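Local coordinates for protein L-methionine gamma-lyase (Fusobacterium nucleatum subsp. nucleatum, PDB 6LXU) that belongs to the Cys/Met metabolism family of pyridoxal-phosphate-dependent enzymes, with the cofactor held covalently as an imine, and assembles from four copies of one chain, at residues Thr14-Gly19 / Gly259-Glu264; Ala43-Arg48 / Leu52-Tyr57; Ala76-Glu81 / Ala191-Gln196; Leu97-Lys102 / Asp233-Val238. All coordinates share one frame; numbering follows the deposited sequence.

Interaction 1: Thr14-Gly19 / Gly259-Glu264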
# COMPACT_ATOMS: atom_id res chain seq x y z
N THR A 14 -20.49 -15.57 2.76
CA THR A 14 -20.36 -15.18 1.36
C THR A 14 -19.41 -13.99 1.18
O THR A 14 -18.51 -14.02 0.34
CB THR A 14 -21.75 -14.87 0.77
OG1 THR A 14 -22.56 -16.06 0.85
CG2 THR A 14 -21.68 -14.44 -0.69
N ALA A 15 -19.61 -12.96 1.98
CA ALA A 15 -18.74 -11.78 1.87
C ALA A 15 -17.28 -12.15 2.12
O ALA A 15 -16.38 -11.63 1.46
CB ALA A 15 -19.18 -10.70 2.83
N ILE A 16 -17.05 -13.03 3.10
CA ILE A 16 -15.70 -13.41 3.46
C ILE A 16 -15.07 -14.32 2.40
O ILE A 16 -13.90 -14.14 2.05
CB ILE A 16 -15.69 -14.08 4.86
CG1 ILE A 16 -16.02 -13.02 5.92
CG2 ILE A 16 -14.35 -14.73 5.14
CD1 ILE A 16 -16.42 -13.59 7.27
N HIS A 17 -15.83 -15.31 1.93
CA HIS A 17 -15.24 -16.39 1.12
C HIS A 17 -15.55 -16.39 -0.36
O HIS A 17 -14.81 -17.02 -1.12
CB HIS A 17 -15.63 -17.75 1.71
CG HIS A 17 -15.00 -18.03 3.03
ND1 HIS A 17 -13.67 -18.39 3.16
CD2 HIS A 17 -15.50 -17.99 4.29
CE1 HIS A 17 -13.39 -18.57 4.44
NE2 HIS A 17 -14.49 -18.35 5.14
N ALA A 18 -16.65 -15.76 -0.79
CA ALA A 18 -17.06 -15.90 -2.20
C ALA A 18 -16.04 -15.29 -3.12
O ALA A 18 -15.37 -14.35 -2.77
CB ALA A 18 -18.41 -15.25 -2.44
N GLY A 19 -15.92 -15.88 -4.30
CA GLY A 19 -15.25 -15.26 -5.41
C GLY A 19 -13.75 -15.38 -5.39
O GLY A 19 -13.09 -14.90 -6.31
N GLY A 259 -12.32 -4.78 3.45
CA GLY A 259 -13.52 -4.19 4.04
C GLY A 259 -14.71 -5.13 4.03
O GLY A 259 -15.51 -5.16 4.98
N LEU A 260 -14.85 -5.90 2.96
CA LEU A 260 -15.96 -6.85 2.85
C LEU A 260 -15.89 -7.99 3.86
O LEU A 260 -16.93 -8.60 4.14
CB LEU A 260 -16.10 -7.38 1.43
CG LEU A 260 -16.64 -6.36 0.42
CD1 LEU A 260 -16.53 -6.88 -1.00
CD2 LEU A 260 -18.08 -5.96 0.71
N LYS A 261 -14.71 -8.27 4.42
CA LYS A 261 -14.62 -9.31 5.45
C LYS A 261 -15.52 -9.01 6.65
O LYS A 261 -15.95 -9.94 7.32
CB LYS A 261 -13.18 -9.47 5.96
CG LYS A 261 -12.17 -9.85 4.91
CD LYS A 261 -12.32 -11.27 4.40
CE LYS A 261 -11.29 -11.58 3.32
NZ LYS A 261 -11.42 -12.98 2.84
N THR A 262 -15.76 -7.72 6.93
CA THR A 262 -16.61 -7.31 8.04
C THR A 262 -17.95 -6.73 7.58
O THR A 262 -18.70 -6.19 8.39
CB THR A 262 -15.89 -6.29 8.93
OG1 THR A 262 -15.51 -5.15 8.16
CG2 THR A 262 -14.70 -6.93 9.62
N PHE A 263 -18.30 -6.88 6.30
CA PHE A 263 -19.51 -6.26 5.75
C PHE A 263 -20.77 -6.64 6.54
O PHE A 263 -21.57 -5.76 6.90
CB PHE A 263 -19.65 -6.63 4.28
CG PHE A 263 -20.91 -6.12 3.64
CD1 PHE A 263 -21.13 -4.76 3.46
CD2 PHE A 263 -21.88 -7.00 3.19
CE1 PHE A 263 -22.30 -4.30 2.87
CE2 PHE A 263 -23.05 -6.54 2.59
CZ PHE A 263 -23.25 -5.19 2.43
N GLU A 264 -20.96 -7.93 6.82
CA GLU A 264 -22.19 -8.34 7.50
C GLU A 264 -22.30 -7.70 8.88
O GLU A 264 -23.34 -7.14 9.23
CB GLU A 264 -22.25 -9.86 7.65
CG GLU A 264 -23.51 -10.35 8.36
CD GLU A 264 -23.51 -11.82 8.66
OE1 GLU A 264 -22.51 -12.34 9.18
OE2 GLU A 264 -24.55 -12.47 8.38
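Lys261 reaches from the turn between helices 250-260 and 263-282 to Ile16, near the C-terminal end of helix 11-17. Its CB leaves the backbone at an angle to the other segment. The chain then bends at chi2 (-70°) and runs straight from there, so that its outer carbons pass crosswise over Ile16. Lys261 CD lies 4.1 Å from Ile16 CG2, and Lys261 CE comes within 3.9 Å of Ile16 O. At the tip, Lys261 NZ donates to Ile16 O over 2.8 Å, in the carbonyl plane and on a lone pair. Ile16 in turn sets its CG1 3.4 Å from Lys261 O. One residue earlier, Ala15 turns its methyl toward the turn, with CB 3.3 Å from Leu260 O and 4.3 Å from Phe263 CB. The type I turn from Leu260 to Phe263 brings these partners together. Lys73 donates to Ala15 O and Ala18 O and more weakly to Ile16 O, while Lys261 NZ also forms a salt bridge with Glu346 of the second subunit. Two lysine ammonium groups thus serve carbonyls at the helix end, where their positive charge probably offsets the partial negative charge of the helix dipole, and one of them ties that end to the subunit interface.

Interaction 2: Ala43-Arg48 / Leu52-Tyr57; sequences AEQGGR and LEEAGY
Arg48 and Glu54 form a salt bridge on the surface, between the last turn of helix 43-50 and the loop that follows. Arg48 NE donates to Glu54 OE1 over 2.7 Å, nearly straight at 164°, and meets the oxygen almost along its C-O axis; NH2 adds a weak bond of 3.3 Å to the same OE1. The guanidinium and carboxylate planes are 19° apart, and OE1 lies at the guanidinium edge, near its plane. The other oxygen, Glu54 OE2, takes the amide of Gln45 from above the carboxylate plane, NE2 to OE2 3.2 Å. Both carboxylate oxygens therefore have donors. With CG opposite the backbone N (chi1 -172°) and the chain extended beyond it, Glu54 spans the gap to both partners. The far end of Gln45 is held as well, since its OE1 accepts from Asp41 N ahead of the helix. On the backbone, Arg48 O receives Glu53 N at 2.8 Å and, weakly, Glu54 N. Glu44, on the same helix, bonds Lys327 and Asn331 of the third subunit. Leu52, with positive phi, stands at C-prime and donates its N to Arg49 O; together with the bond from Glu53 N to Arg48 O this makes the Schellman motif ending the helix.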
# COMPACT_ATOMS: atom_id res chain seq x y z
N ALA A 43 4.59 -16.39 -27.72
CA ALA A 43 3.79 -15.57 -28.62
C ALA A 43 2.39 -16.16 -28.79
O ALA A 43 1.39 -15.45 -28.76
CB ALA A 43 4.47 -15.44 -29.98
N GLU A 44 2.34 -17.49 -28.94
CA GLU A 44 1.07 -18.19 -29.15
C GLU A 44 0.12 -18.05 -27.96
O GLU A 44 -1.07 -17.85 -28.16
CB GLU A 44 1.30 -19.68 -29.45
CG GLU A 44 1.95 -19.95 -30.81
CD GLU A 44 3.48 -19.91 -30.80
OE1 GLU A 44 4.11 -19.55 -29.78
OE2 GLU A 44 4.09 -20.25 -31.84
N GLN A 45 0.65 -18.09 -26.74
CA GLN A 45 -0.20 -17.85 -25.56
C GLN A 45 -0.79 -16.44 -25.59
O GLN A 45 -1.98 -16.24 -25.34
CB GLN A 45 0.55 -18.08 -24.26
CG GLN A 45 -0.33 -17.85 -23.03
CD GLN A 45 0.38 -18.11 -21.74
OE1 GLN A 45 1.32 -17.39 -21.39
NE2 GLN A 45 -0.05 -19.13 -21.01
N GLY A 46 0.03 -15.44 -25.94
CA GLY A 46 -0.49 -14.08 -26.07
C GLY A 46 -1.62 -14.03 -27.09
O GLY A 46 -2.67 -13.46 -26.84
N GLY A 47 -1.40 -14.65 -28.25
CA GLY A 47 -2.44 -14.72 -29.28
C GLY A 47 -3.73 -15.38 -28.81
O GLY A 47 -4.81 -14.88 -29.07
N ARG A 48 -3.59 -16.47 -28.08
CA ARG A 48 -4.77 -17.18 -27.57
C ARG A 48 -5.56 -16.31 -26.59
O ARG A 48 -6.78 -16.30 -26.61
CB ARG A 48 -4.40 -18.50 -26.91
CG ARG A 48 -4.01 -19.57 -27.92
CD ARG A 48 -3.92 -20.94 -27.28
NE ARG A 48 -2.82 -21.04 -26.32
CZ ARG A 48 -1.55 -21.37 -26.62
NH1 ARG A 48 -1.20 -21.66 -27.87
NH2 ARG A 48 -0.65 -21.42 -25.65
N LEU A 52 -9.48 -14.77 -27.12
CA LEU A 52 -10.41 -15.36 -26.13
C LEU A 52 -10.47 -16.89 -26.22
O LEU A 52 -11.53 -17.49 -25.99
CB LEU A 52 -11.81 -14.74 -26.27
CG LEU A 52 -11.90 -13.21 -26.35
CD1 LEU A 52 -13.35 -12.78 -26.54
CD2 LEU A 52 -11.32 -12.55 -25.11
N GLU A 53 -9.34 -17.51 -26.55
CA GLU A 53 -9.20 -18.97 -26.66
C GLU A 53 -8.55 -19.60 -25.43
O GLU A 53 -8.58 -20.82 -25.28
CB GLU A 53 -8.36 -19.32 -27.89
CG GLU A 53 -9.01 -18.92 -29.21
CD GLU A 53 -8.07 -19.03 -30.41
OE1 GLU A 53 -6.84 -19.12 -30.24
OE2 GLU A 53 -8.58 -19.01 -31.54
N GLU A 54 -7.94 -18.77 -24.57
CA GLU A 54 -7.29 -19.23 -23.35
C GLU A 54 -7.57 -18.23 -22.24
O GLU A 54 -7.54 -17.01 -22.47
CB GLU A 54 -5.78 -19.37 -23.56
CG GLU A 54 -5.04 -20.01 -22.39
CD GLU A 54 -3.56 -20.24 -22.64
OE1 GLU A 54 -3.11 -20.11 -23.80
OE2 GLU A 54 -2.84 -20.55 -21.68
N ALA A 55 -7.84 -18.75 -21.05
CA ALA A 55 -8.10 -17.92 -19.88
C ALA A 55 -6.82 -17.30 -19.38
O ALA A 55 -5.73 -17.79 -19.65
CB ALA A 55 -8.73 -18.76 -18.77
N GLY A 56 -6.97 -16.20 -18.64
CA GLY A 56 -5.84 -15.50 -18.05
C GLY A 56 -5.82 -14.05 -18.47
O GLY A 56 -6.68 -13.58 -19.23
N TYR A 57 -4.79 -13.35 -18.00
CA TYR A 57 -4.77 -11.89 -17.99
C TYR A 57 -3.86 -11.31 -19.05
O TYR A 57 -2.99 -11.98 -19.61
CB TYR A 57 -4.41 -11.41 -16.57
CG TYR A 57 -5.51 -11.76 -15.58
CD1 TYR A 57 -6.55 -10.88 -15.37
CD2 TYR A 57 -5.54 -12.98 -14.92
CE1 TYR A 57 -7.59 -11.19 -14.51
CE2 TYR A 57 -6.58 -13.30 -14.06
CZ TYR A 57 -7.61 -12.41 -13.86
OH TYR A 57 -8.65 -12.71 -13.02

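Interaction 3: Ala76-Glu81 / Ala191-Gln196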
# COMPACT_ATOMS: atom_id res chain seq x y z
N ALA A 76 -21.72 -12.19 -6.19
CA ALA A 76 -22.31 -13.18 -5.28
C ALA A 76 -23.26 -12.54 -4.28
O ALA A 76 -24.34 -13.09 -3.99
CB ALA A 76 -21.22 -13.96 -4.56
N LEU A 77 -22.89 -11.38 -3.75
CA LEU A 77 -23.73 -10.69 -2.77
C LEU A 77 -25.04 -10.18 -3.36
O LEU A 77 -26.07 -10.25 -2.68
CB LEU A 77 -22.97 -9.53 -2.12
CG LEU A 77 -21.82 -9.97 -1.20
CD1 LEU A 77 -20.92 -8.79 -0.89
CD2 LEU A 77 -22.31 -10.61 0.09
N GLU A 78 -25.01 -9.69 -4.59
CA GLU A 78 -26.22 -9.22 -5.28
C GLU A 78 -26.99 -10.35 -5.98
O GLU A 78 -28.07 -10.14 -6.52
CB GLU A 78 -25.86 -8.14 -6.31
CG GLU A 78 -25.45 -6.81 -5.70
CD GLU A 78 -26.59 -5.99 -5.11
OE1 GLU A 78 -27.77 -6.41 -5.14
OE2 GLU A 78 -26.29 -4.90 -4.55
N GLU A 79 -26.39 -11.54 -6.00
CA GLU A 79 -26.94 -12.72 -6.69
C GLU A 79 -27.14 -12.46 -8.18
O GLU A 79 -28.16 -12.82 -8.77
CB GLU A 79 -28.21 -13.22 -5.99
CG GLU A 79 -27.94 -13.63 -4.54
CD GLU A 79 -29.17 -14.16 -3.83
OE1 GLU A 79 -29.94 -14.93 -4.44
OE2 GLU A 79 -29.35 -13.80 -2.66
N GLY A 80 -26.13 -11.82 -8.78
CA GLY A 80 -26.05 -11.64 -10.21
C GLY A 80 -24.95 -12.45 -10.85
O GLY A 80 -24.12 -13.06 -10.16
N GLU A 81 -24.91 -12.44 -12.17
CA GLU A 81 -23.97 -13.29 -12.89
C GLU A 81 -22.53 -12.79 -12.85
O GLU A 81 -21.61 -13.59 -12.81
CB GLU A 81 -24.37 -13.43 -14.35
CG GLU A 81 -25.71 -14.13 -14.54
CD GLU A 81 -26.09 -14.36 -16.00
OE1 GLU A 81 -25.32 -13.99 -16.91
OE2 GLU A 81 -27.18 -14.94 -16.25
N ALA A 191 -28.71 1.17 0.37
CA ALA A 191 -29.31 -0.02 0.95
C ALA A 191 -28.29 -1.14 1.11
O ALA A 191 -28.30 -1.84 2.13
CB ALA A 191 -30.47 -0.49 0.10
N THR A 192 -27.44 -1.31 0.10
CA THR A 192 -26.45 -2.39 0.03
C THR A 192 -27.13 -3.74 -0.17
O THR A 192 -28.33 -3.88 0.12
CB THR A 192 -25.51 -2.49 1.26
OG1 THR A 192 -26.12 -3.31 2.29
CG2 THR A 192 -25.12 -1.14 1.84
N PRO A 193 -26.38 -4.76 -0.59
CA PRO A 193 -27.01 -6.09 -0.68
C PRO A 193 -27.36 -6.73 0.65
O PRO A 193 -28.06 -7.76 0.65
CB PRO A 193 -25.99 -6.92 -1.46
CG PRO A 193 -24.71 -6.20 -1.32
CD PRO A 193 -25.04 -4.75 -1.21
N TYR A 194 -26.93 -6.17 1.78
CA TYR A 194 -27.44 -6.60 3.09
C TYR A 194 -28.93 -6.32 3.23
O TYR A 194 -29.63 -7.09 3.91
CB TYR A 194 -26.64 -5.89 4.20
CG TYR A 194 -27.06 -6.19 5.61
CD1 TYR A 194 -26.51 -7.28 6.29
CD2 TYR A 194 -27.92 -5.37 6.30
CE1 TYR A 194 -26.83 -7.56 7.59
CE2 TYR A 194 -28.29 -5.65 7.62
CZ TYR A 194 -27.74 -6.76 8.24
OH TYR A 194 -28.06 -7.07 9.55
N MET A 195 -29.42 -5.24 2.62
CA MET A 195 -30.83 -4.88 2.75
C MET A 195 -31.67 -5.13 1.51
O MET A 195 -32.86 -5.41 1.65
CB MET A 195 -30.98 -3.41 3.14
CG MET A 195 -30.43 -3.15 4.52
SD MET A 195 -30.42 -1.43 5.01
CE MET A 195 -28.66 -1.14 5.18
N GLN A 196 -31.10 -5.00 0.32
CA GLN A 196 -31.91 -4.94 -0.90
C GLN A 196 -31.11 -5.56 -2.02
O GLN A 196 -29.92 -5.26 -2.16
CB GLN A 196 -32.17 -3.46 -1.18
CG GLN A 196 -33.09 -3.10 -2.31
CD GLN A 196 -33.46 -1.63 -2.26
OE1 GLN A 196 -34.52 -1.26 -1.76
NE2 GLN A 196 -32.56 -0.77 -2.75
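The Schellman end of helix 65-78 is where Leu77 and Glu78 close over the ring of Pro193, at the start of the short, weakly bonded helix 192-195. Pro193 turns its CB toward the helix, and its ring meets it there: CG rests 3.8 Å from Leu77 CB, and CB lies 3.5 Å from the carbonyl oxygen Leu77 O. The Glu78 side chain crosses the ring at about a right angle. A bend at chi2 (-74°) folds its carboxylate back over the proline, placing Glu78 OE2 3.6 Å from Pro193 CD. No hydrogen bond links the two segments; the carboxylate lies against Pro193 carbons, and its OE2 is hydrogen-bonded to His208 NE2 and Asn188 ND2. His208 belongs to strand 205-209 of the seven-stranded mixed sheet, the core of the large domain in the aspartate aminotransferase-like fold of these enzymes, so the contact packs beside an inner strand of that sheet. Thr192 shapes the proline's own turn. Thr192 OG1 accepts from Tyr194 N at 3.0 Å, an ST turn, and donates to Ala191 O at 2.6 Å; the threonine's carbonyl oxygen takes both Met195 N and Gln196 N. On the other segment the helix stops at Glu79, whose positive phi makes it C-prime: Gly80 N bonds Ala75 O, and Glu79 N makes a weak 3.3 Å bond to Ala76 O.

Interaction 4: Leu97-Lys102 / Asp233-Val238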
# COMPACT_ATOMS: atom_id res chain seq x y z
N LEU A 97 -23.69 3.72 -18.44
CA LEU A 97 -24.53 4.55 -19.31
C LEU A 97 -23.92 4.76 -20.69
O LEU A 97 -24.63 4.68 -21.70
CB LEU A 97 -24.86 5.87 -18.62
CG LEU A 97 -25.77 5.72 -17.39
CD1 LEU A 97 -25.87 7.04 -16.65
CD2 LEU A 97 -27.16 5.22 -17.74
N TRP A 98 -22.61 5.00 -20.76
CA TRP A 98 -21.97 5.18 -22.06
C TRP A 98 -22.00 3.91 -22.90
O TRP A 98 -21.94 3.97 -24.14
CB TRP A 98 -20.50 5.64 -21.94
CG TRP A 98 -20.30 7.01 -21.37
CD1 TRP A 98 -19.45 7.32 -20.36
CD2 TRP A 98 -20.92 8.25 -21.78
NE1 TRP A 98 -19.48 8.67 -20.11
CE2 TRP A 98 -20.39 9.26 -20.95
CE3 TRP A 98 -21.89 8.60 -22.74
CZ2 TRP A 98 -20.80 10.61 -21.05
CZ3 TRP A 98 -22.30 9.95 -22.83
CH2 TRP A 98 -21.75 10.94 -21.99
N THR A 99 -22.03 2.75 -22.24
CA THR A 99 -22.11 1.47 -22.95
C THR A 99 -23.48 1.26 -23.59
O THR A 99 -23.57 0.87 -24.76
CB THR A 99 -21.79 0.30 -22.00
OG1 THR A 99 -20.45 0.47 -21.51
CG2 THR A 99 -21.89 -1.04 -22.71
N VAL A 100 -24.53 1.50 -22.83
CA VAL A 100 -25.88 1.07 -23.24
C VAL A 100 -26.67 2.14 -23.98
O VAL A 100 -27.69 1.80 -24.62
CB VAL A 100 -26.71 0.50 -22.06
CG1 VAL A 100 -25.97 -0.64 -21.40
CG2 VAL A 100 -27.11 1.57 -21.06
N LEU A 101 -26.25 3.40 -23.92
CA LEU A 101 -26.95 4.49 -24.59
C LEU A 101 -26.30 4.84 -25.92
O LEU A 101 -25.23 4.34 -26.27
CB LEU A 101 -26.97 5.73 -23.69
CG LEU A 101 -27.82 5.62 -22.42
CD1 LEU A 101 -27.57 6.81 -21.52
CD2 LEU A 101 -29.30 5.48 -22.75
N LYS A 102 -26.99 5.69 -26.67
CA LYS A 102 -26.49 6.33 -27.88
C LYS A 102 -27.29 7.60 -28.08
O LYS A 102 -28.38 7.76 -27.51
CB LYS A 102 -26.60 5.41 -29.11
CG LYS A 102 -28.03 5.03 -29.50
CD LYS A 102 -28.08 4.07 -30.68
CE LYS A 102 -29.51 3.79 -31.10
NZ LYS A 102 -30.29 3.10 -30.04
N ASP A 233 -19.89 -7.88 -20.02
CA ASP A 233 -18.77 -7.89 -20.95
C ASP A 233 -18.75 -6.63 -21.81
O ASP A 233 -17.67 -6.10 -22.11
CB ASP A 233 -18.81 -9.13 -21.85
CG ASP A 233 -18.56 -10.43 -21.10
OD1 ASP A 233 -18.11 -10.39 -19.93
OD2 ASP A 233 -18.80 -11.51 -21.69
N GLN A 234 -19.91 -6.13 -22.19
CA GLN A 234 -19.98 -4.85 -22.93
C GLN A 234 -19.56 -3.67 -22.06
O GLN A 234 -18.81 -2.80 -22.50
CB GLN A 234 -21.38 -4.61 -23.48
CG GLN A 234 -21.83 -5.64 -24.51
CD GLN A 234 -20.91 -5.70 -25.71
OE1 GLN A 234 -20.54 -4.67 -26.27
NE2 GLN A 234 -20.51 -6.92 -26.08
N ILE A 235 -20.03 -3.62 -20.82
CA ILE A 235 -19.64 -2.53 -19.91
C ILE A 235 -18.12 -2.55 -19.68
O ILE A 235 -17.47 -1.49 -19.70
CB ILE A 235 -20.45 -2.58 -18.61
CG1 ILE A 235 -21.93 -2.36 -18.89
CG2 ILE A 235 -19.94 -1.52 -17.62
CD1 ILE A 235 -22.83 -2.70 -17.73
N ARG A 236 -17.54 -3.73 -19.51
CA ARG A 236 -16.10 -3.87 -19.33
C ARG A 236 -15.31 -3.46 -20.57
O ARG A 236 -14.36 -2.68 -20.48
CB ARG A 236 -15.74 -5.31 -18.97
CG ARG A 236 -14.25 -5.56 -18.78
CD ARG A 236 -13.94 -7.04 -18.62
NE ARG A 236 -14.56 -7.57 -17.41
CZ ARG A 236 -14.06 -7.49 -16.18
NH1 ARG A 236 -12.87 -6.93 -15.96
NH2 ARG A 236 -14.75 -7.99 -15.17
N PHE A 237 -15.66 -4.04 -21.71
CA PHE A 237 -14.85 -3.90 -22.91
C PHE A 237 -15.18 -2.69 -23.78
O PHE A 237 -14.45 -2.44 -24.74
CB PHE A 237 -14.88 -5.20 -23.73
CG PHE A 237 -14.25 -6.38 -23.03
CD1 PHE A 237 -12.95 -6.31 -22.51
CD2 PHE A 237 -14.94 -7.57 -22.88
CE1 PHE A 237 -12.37 -7.41 -21.88
CE2 PHE A 237 -14.35 -8.67 -22.27
CZ PHE A 237 -13.07 -8.59 -21.76
N VAL A 238 -16.24 -1.96 -23.44
CA VAL A 238 -16.57 -0.71 -24.13
C VAL A 238 -16.50 0.45 -23.14
O VAL A 238 -15.60 1.31 -23.24
CB VAL A 238 -17.95 -0.79 -24.83
CG1 VAL A 238 -18.27 0.54 -25.51
CG2 VAL A 238 -17.98 -1.94 -25.84
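Thr99 packs against Gln234 and Ile235 where helix 89-100 passes helix 229-244, two helices that flank the seven-stranded sheet of the large, aminotransferase-like domain. Ile235 also rests on Ile84 and Met86 of strand 82-86, and Val100 on Val153 of strand 151-157. Thr99 aims its CB directly at the other helix and divides its two branches between different tasks. With chi1 at -61°, Thr99 CG2 stands opposite the backbone N and presses into the neighbouring helix, 3.7 Å from Gln234 CB and 3.6 Å from Gln234 O. The same torsion keeps OG1 beside its own backbone N, where it bonds Ser95 O one turn earlier. The hydroxyl is thus satisfied within its own helix and can lie against carbon, Thr99 OG1 3.5 Å from Ile235 CA. Ile235 brings CG1, beside its backbone N, to 4.0 Å from Thr99 CG2. Gln234 meets the threonine methyl with its CB, which the helix backbone directs at Thr99; the chain beyond bends at chi2 (-59°). No hydrogen bond crosses between the segments; van der Waals contacts, several of them between carbon and oxygen, make the interface. Beside Thr99, the indole of Trp98 leads away from 233-238, lies against Met243 and Thr244 further along helix 229-244, and stacks on Trp98 of the third subunit, while its NE1 donates to Met243 O of that subunit. Helix 229-244 widens into a pi-type turn over 235-238, and at the end of it Val238 points back toward the threonine, its CB 4.3 Å from Thr99 OG1.

Interactions 1 and 3 are buried neighbours, centres about 12 Å apart; they touch directly, Phe263 packing on Thr192 and Ala18 on Ala76. Interaction 4 is partly buried beside the large sheet, and interaction 2 lies at the surface. No two contacts share a helix, but helices 43-50 and 65-78 (interactions 2 and 3) and 229-244 and 250-260 (4 and 1) are consecutive. Chemistry differs with place, though not strictly with burial: interaction 2 has a salt bridge, an amide hydrogen bond and helix-ending backbone bonds, interactions 3 and 4 no hydrogen bond between segments, and interaction 1 one lysine-to-carbonyl bond beside apolar contacts. Interactions 2 and 4 touch the third subunit, interaction 1 the second, interaction 3 no other chain.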